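Local coordinates for protein superoxide dismutase [Cu-Zn] (Bacteroidetes bacterium GWA2_30_7, PDB 7B4O) that probably catalyses the dismutation of superoxide to oxygen and hydrogen peroxide, and holds zinc in both metal positions of its active site in this structure, at residues A66-A79 with I124-G138. Numbering follows the deposited sequence.
Sequences AGGHFNPEEKSHGA and IVHKNEDDLKTQPTG. With ZN (zinc ion), chain F; ZN (zinc ion), chain E.
The imidazole of His77 lies with one face against the backbone of Thr137 and Gly138: Thr137 C sits 3.6 Å above the middle of the ring, and Gly138 N is displaced toward the rim. Both ring nitrogens are engaged. His77 ND1 binds the chain F zinc at 2.1 Å. On the other side of the ring His77 NE2 donates to Asp130 OD1 over 2.8 Å, nearly straight and close to the ring plane. With chi1 at -179° the ring extends away from the backbone N, toward Asp130 and the Thr137-Gly138 peptide. Asp130 OD1 meets His77 on its syn side and takes Leu132 N from above the carboxylate plane, in an Asx turn, while OD2 bonds to His51, a ligand of the chain E zinc; the carboxylate thus links the two metal sites through their second shell. Were Asp130 an alanine, His77 and His51 would probably both lose the carboxylate that they grip by separate oxygens, and their imidazoles would be less firmly oriented. Gln135 folds its amide against the His77 backbone, OE1 taking His77 N in the carbonyl plane at 2.8 Å and NE2 giving to His77 O. His69 lies between the metals, ND1 firmly on the chain F zinc and NE2 at a long 2.7 Å from the chain E zinc, at most a weak bond. His126 NE2 holds that zinc at 1.9 Å. Asp89 and His86 complete the chain F site; His51 and His53 join the other. The paired loops, characteristic of Cu,Zn superoxide dismutases, lie over the beta-barrel: 66-79 belongs to the connection from strand 46-53 to strand 89-95, while 124-138 takes in the end of strand 122-126 and the loop that follows it.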
loop_
_atom_site.group_PDB
_atom_site.type_symbol
_atom_site.label_atom_id
_atom_site.label_comp_id
_atom_site.label_asym_id
_atom_site.label_seq_id
_atom_site.Cartn_x
_atom_site.Cartn_y
_atom_site.Cartn_z
ATOM N N ALA A 66 10.335 3.075 -5.050
ATOM C CA ALA A 66 9.148 3.949 -5.166
ATOM C C ALA A 66 9.282 4.840 -6.409
ATOM O O ALA A 66 8.277 5.475 -6.804
ATOM C CB ALA A 66 8.946 4.757 -3.913
ATOM N N GLY A 67 10.458 4.897 -7.030
ATOM C CA GLY A 67 10.690 5.713 -8.234
ATOM C C GLY A 67 10.656 7.199 -7.927
ATOM O O GLY A 67 10.903 7.588 -6.781
ATOM N N GLY A 68 10.413 8.017 -8.949
ATOM C CA GLY A 68 10.433 9.481 -8.838
ATOM C C GLY A 68 9.098 10.033 -8.393
ATOM O O GLY A 68 8.230 9.246 -7.965
ATOM N N HIS A 69 8.931 11.347 -8.461
ATOM C CA HIS A 69 7.686 12.015 -8.021
ATOM C C HIS A 69 6.528 11.579 -8.916
ATOM O O HIS A 69 6.725 11.416 -10.137
ATOM C CB HIS A 69 7.857 13.533 -7.955
ATOM C CG HIS A 69 8.763 13.919 -6.848
ATOM N ND1 HIS A 69 8.926 15.219 -6.428
ATOM C CD2 HIS A 69 9.496 13.135 -6.007
ATOM C CE1 HIS A 69 9.740 15.229 -5.388
ATOM N NE2 HIS A 69 10.116 13.962 -5.117
ATOM N N PHE A 70 5.359 11.392 -8.324
ATOM C CA PHE A 70 4.141 11.117 -9.111
ATOM C C PHE A 70 3.829 12.384 -9.924
ATOM O O PHE A 70 3.518 13.457 -9.349
ATOM C CB PHE A 70 2.999 10.688 -8.207
ATOM C CG PHE A 70 1.727 10.376 -8.944
ATOM C CD1 PHE A 70 1.748 9.529 -10.040
ATOM C CD2 PHE A 70 0.521 10.915 -8.541
ATOM C CE1 PHE A 70 0.576 9.212 -10.711
ATOM C CE2 PHE A 70 -0.650 10.615 -9.230
ATOM C CZ PHE A 70 -0.614 9.766 -10.308
ATOM N N ASN A 71 3.947 12.264 -11.245
ATOM C CA ASN A 71 3.973 13.436 -12.149
ATOM C C ASN A 71 3.258 13.091 -13.450
ATOM O O ASN A 71 3.830 13.217 -14.530
ATOM C CB ASN A 71 5.412 13.889 -12.380
ATOM C CG ASN A 71 5.498 15.176 -13.171
ATOM O OD1 ASN A 71 4.554 15.973 -13.190
ATOM N ND2 ASN A 71 6.643 15.381 -13.789
ATOM N N PRO A 72 1.969 12.708 -13.391
ATOM C CA PRO A 72 1.251 12.319 -14.605
ATOM C C PRO A 72 1.065 13.490 -15.584
ATOM O O PRO A 72 0.871 13.227 -16.762
ATOM C CB PRO A 72 -0.079 11.795 -14.068
ATOM C CG PRO A 72 -0.273 12.543 -12.774
ATOM C CD PRO A 72 1.126 12.637 -12.186
ATOM N N GLU A 73 1.146 14.742 -15.106
ATOM C CA GLU A 73 0.989 15.939 -15.984
ATOM C C GLU A 73 2.330 16.337 -16.615
ATOM O O GLU A 73 2.318 17.232 -17.446
ATOM C CB GLU A 73 0.350 17.083 -15.201
ATOM C CG GLU A 73 -1.121 16.816 -14.899
ATOM C CD GLU A 73 -2.021 16.837 -16.132
ATOM O OE1 GLU A 73 -1.878 17.774 -16.937
ATOM O OE2 GLU A 73 -2.850 15.906 -16.307
ATOM N N GLU A 74 3.444 15.697 -16.226
ATOM C CA GLU A 74 4.795 15.975 -16.792
ATOM C C GLU A 74 5.132 17.450 -16.562
ATOM O O GLU A 74 5.554 18.151 -17.514
ATOM C CB GLU A 74 4.865 15.585 -18.269
ATOM C CG GLU A 74 4.652 14.095 -18.496
ATOM C CD GLU A 74 4.605 13.640 -19.947
ATOM O OE1 GLU A 74 4.251 12.464 -20.189
ATOM O OE2 GLU A 74 4.909 14.454 -20.824
ATOM N N LYS A 75 4.928 17.917 -15.334
ATOM C CA LYS A 75 5.185 19.304 -14.900
ATOM C C LYS A 75 6.459 19.342 -14.050
ATOM O O LYS A 75 7.076 18.283 -13.822
ATOM C CB LYS A 75 3.932 19.844 -14.206
ATOM C CG LYS A 75 2.816 20.143 -15.212
ATOM C CD LYS A 75 1.545 20.708 -14.633
ATOM C CE LYS A 75 1.715 22.056 -13.972
ATOM N NZ LYS A 75 2.074 23.110 -14.943
ATOM N N SER A 76 6.863 20.550 -13.677
ATOM C CA SER A 76 8.069 20.826 -12.862
ATOM C C SER A 76 7.752 20.586 -11.390
ATOM O O SER A 76 6.590 20.627 -11.016
ATOM C CB SER A 76 8.559 22.226 -13.086
ATOM O OG SER A 76 8.938 22.394 -14.433
ATOM N N HIS A 77 8.788 20.376 -10.585
ATOM C CA HIS A 77 8.674 20.235 -9.115
ATOM C C HIS A 77 8.338 21.596 -8.508
ATOM O O HIS A 77 8.952 22.604 -8.915
ATOM C CB HIS A 77 9.968 19.695 -8.532
ATOM C CG HIS A 77 9.892 19.515 -7.056
ATOM N ND1 HIS A 77 9.155 18.502 -6.454
ATOM C CD2 HIS A 77 10.383 20.275 -6.052
ATOM C CE1 HIS A 77 9.250 18.634 -5.146
ATOM N NE2 HIS A 77 9.993 19.702 -4.873
ATOM N N GLY A 78 7.451 21.633 -7.521
ATOM C CA GLY A 78 7.165 22.871 -6.782
ATOM C C GLY A 78 6.531 22.612 -5.438
ATOM O O GLY A 78 6.623 21.471 -4.936
ATOM N N ALA A 79 5.919 23.652 -4.885
ATOM C CA ALA A 79 5.208 23.640 -3.591
ATOM C C ALA A 79 3.757 23.248 -3.821
ATOM O O ALA A 79 3.222 23.444 -4.911
ATOM C CB ALA A 79 5.320 24.991 -2.939
ATOM N N ILE A 124 6.500 8.889 0.247
ATOM C CA ILE A 124 7.920 8.898 0.670
ATOM C C ILE A 124 8.108 10.095 1.588
ATOM O O ILE A 124 7.707 11.199 1.240
ATOM C CB ILE A 124 8.876 8.942 -0.534
ATOM C CG1 ILE A 124 8.823 7.659 -1.359
ATOM C CG2 ILE A 124 10.293 9.235 -0.069
ATOM C CD1 ILE A 124 9.389 6.424 -0.634
ATOM N N VAL A 125 8.715 9.848 2.749
ATOM C CA VAL A 125 9.190 10.929 3.641
ATOM C C VAL A 125 10.703 10.986 3.488
ATOM O O VAL A 125 11.349 9.937 3.445
ATOM C CB VAL A 125 8.733 10.723 5.094
ATOM C CG1 VAL A 125 9.196 11.867 5.979
ATOM C CG2 VAL A 125 7.226 10.538 5.168
ATOM N N HIS A 126 11.235 12.190 3.368
ATOM C CA HIS A 126 12.670 12.426 3.105
ATOM C C HIS A 126 13.413 12.843 4.373
ATOM O O HIS A 126 12.809 13.331 5.330
ATOM C CB HIS A 126 12.835 13.457 1.993
ATOM C CG HIS A 126 12.472 12.947 0.638
ATOM N ND1 HIS A 126 13.370 12.262 -0.142
ATOM C CD2 HIS A 126 11.322 13.040 -0.088
ATOM C CE1 HIS A 126 12.785 11.937 -1.293
ATOM N NE2 HIS A 126 11.531 12.412 -1.293
ATOM N N LYS A 127 14.724 12.653 4.339
ATOM C CA LYS A 127 15.632 13.002 5.454
ATOM C C LYS A 127 15.671 14.520 5.629
ATOM O O LYS A 127 15.665 14.984 6.770
ATOM C CB LYS A 127 17.025 12.439 5.187
ATOM C CG LYS A 127 18.037 12.740 6.282
ATOM C CD LYS A 127 19.408 12.185 6.027
ATOM C CE LYS A 127 20.437 12.727 7.003
ATOM N NZ LYS A 127 19.896 12.871 8.376
ATOM N N ASN A 128 15.720 15.263 4.522
ATOM C CA ASN A 128 15.901 16.730 4.555
ATOM C C ASN A 128 14.654 17.435 4.011
ATOM O O ASN A 128 13.715 16.787 3.528
ATOM C CB ASN A 128 17.154 17.130 3.782
ATOM C CG ASN A 128 18.387 16.464 4.356
ATOM O OD1 ASN A 128 18.537 16.343 5.584
ATOM N ND2 ASN A 128 19.245 15.978 3.479
ATOM N N GLU A 129 14.668 18.747 4.140
ATOM C CA GLU A 129 13.592 19.647 3.703
ATOM C C GLU A 129 13.543 19.647 2.169
ATOM O O GLU A 129 14.598 19.645 1.501
ATOM C CB GLU A 129 13.876 21.027 4.282
ATOM C CG GLU A 129 12.878 22.096 3.887
ATOM C CD GLU A 129 13.144 23.428 4.573
ATOM O OE1 GLU A 129 13.981 23.476 5.507
ATOM O OE2 GLU A 129 12.530 24.424 4.165
ATOM N N ASP A 130 12.334 19.637 1.626
ATOM C CA ASP A 130 12.078 19.926 0.200
ATOM C C ASP A 130 12.191 21.440 0.032
ATOM O O ASP A 130 11.398 22.151 0.673
ATOM C CB ASP A 130 10.704 19.385 -0.183
ATOM C CG ASP A 130 10.251 19.640 -1.614
ATOM O OD1 ASP A 130 10.880 20.462 -2.316
ATOM O OD2 ASP A 130 9.258 19.027 -2.007
ATOM N N ASP A 131 13.133 21.914 -0.792
ATOM C CA ASP A 131 13.356 23.379 -0.946
ATOM C C ASP A 131 12.295 23.990 -1.873
ATOM O O ASP A 131 12.313 25.215 -2.020
ATOM C CB ASP A 131 14.787 23.697 -1.388
ATOM C CG ASP A 131 15.153 23.263 -2.791
ATOM O OD1 ASP A 131 14.236 23.050 -3.611
ATOM O OD2 ASP A 131 16.364 23.161 -3.059
ATOM N N LEU A 132 11.414 23.164 -2.455
ATOM C CA LEU A 132 10.230 23.587 -3.258
ATOM C C LEU A 132 10.647 24.232 -4.590
ATOM O O LEU A 132 9.752 24.741 -5.290
ATOM C CB LEU A 132 9.372 24.558 -2.435
ATOM C CG LEU A 132 9.012 24.111 -1.020
ATOM C CD1 LEU A 132 8.197 25.170 -0.298
ATOM C CD2 LEU A 132 8.274 22.792 -1.041
ATOM N N LYS A 133 11.925 24.173 -4.964
ATOM C CA LYS A 133 12.454 24.939 -6.123
ATOM C C LYS A 133 13.408 24.111 -6.970
ATOM O O LYS A 133 13.318 24.228 -8.211
ATOM C CB LYS A 133 13.149 26.220 -5.652
ATOM C CG LYS A 133 12.237 27.227 -4.964
ATOM C CD LYS A 133 11.154 27.788 -5.848
ATOM C CE LYS A 133 10.331 28.871 -5.180
ATOM N NZ LYS A 133 9.202 29.295 -6.042
ATOM N N THR A 134 14.330 23.367 -6.359
ATOM C CA THR A 134 15.369 22.611 -7.100
ATOM C C THR A 134 14.683 21.509 -7.912
ATOM O O THR A 134 13.858 20.773 -7.333
ATOM C CB THR A 134 16.457 22.057 -6.172
ATOM O OG1 THR A 134 17.032 23.147 -5.448
ATOM C CG2 THR A 134 17.540 21.332 -6.942
ATOM N N GLN A 135 15.017 21.412 -9.200
ATOM C CA GLN A 135 14.458 20.393 -10.109
ATOM C C GLN A 135 15.370 19.176 -10.085
ATOM O O GLN A 135 16.587 19.330 -9.987
ATOM C CB GLN A 135 14.312 20.965 -11.519
ATOM C CG GLN A 135 13.422 22.189 -11.574
ATOM C CD GLN A 135 12.034 21.896 -11.068
ATOM O OE1 GLN A 135 11.394 20.943 -11.500
ATOM N NE2 GLN A 135 11.569 22.713 -10.141
ATOM N N PRO A 136 14.829 17.944 -10.212
ATOM C CA PRO A 136 13.386 17.688 -10.260
ATOM C C PRO A 136 12.710 17.230 -8.953
ATOM O O PRO A 136 11.540 16.873 -9.001
ATOM C CB PRO A 136 13.340 16.534 -11.267
ATOM C CG PRO A 136 14.573 15.719 -10.931
ATOM C CD PRO A 136 15.605 16.731 -10.480
ATOM N N THR A 137 13.425 17.240 -7.828
ATOM C CA THR A 137 12.952 16.613 -6.559
ATOM C C THR A 137 12.931 17.562 -5.354
ATOM O O THR A 137 12.461 17.086 -4.318
ATOM C CB THR A 137 13.800 15.381 -6.208
ATOM O OG1 THR A 137 15.048 15.838 -5.685
ATOM C CG2 THR A 137 14.060 14.482 -7.392
ATOM N N GLY A 138 13.405 18.811 -5.444
ATOM C CA GLY A 138 13.478 19.700 -4.262
ATOM C C GLY A 138 14.650 19.397 -3.334
ATOM O O GLY A 138 14.705 20.003 -2.241
HETATM ZN ZN ZN F . 8.017 16.931 -7.158
HETATM ZN ZN ZN E . 10.357 12.607 -2.834
HETATM O O HOH W 1 6.649 19.710 -2.627
#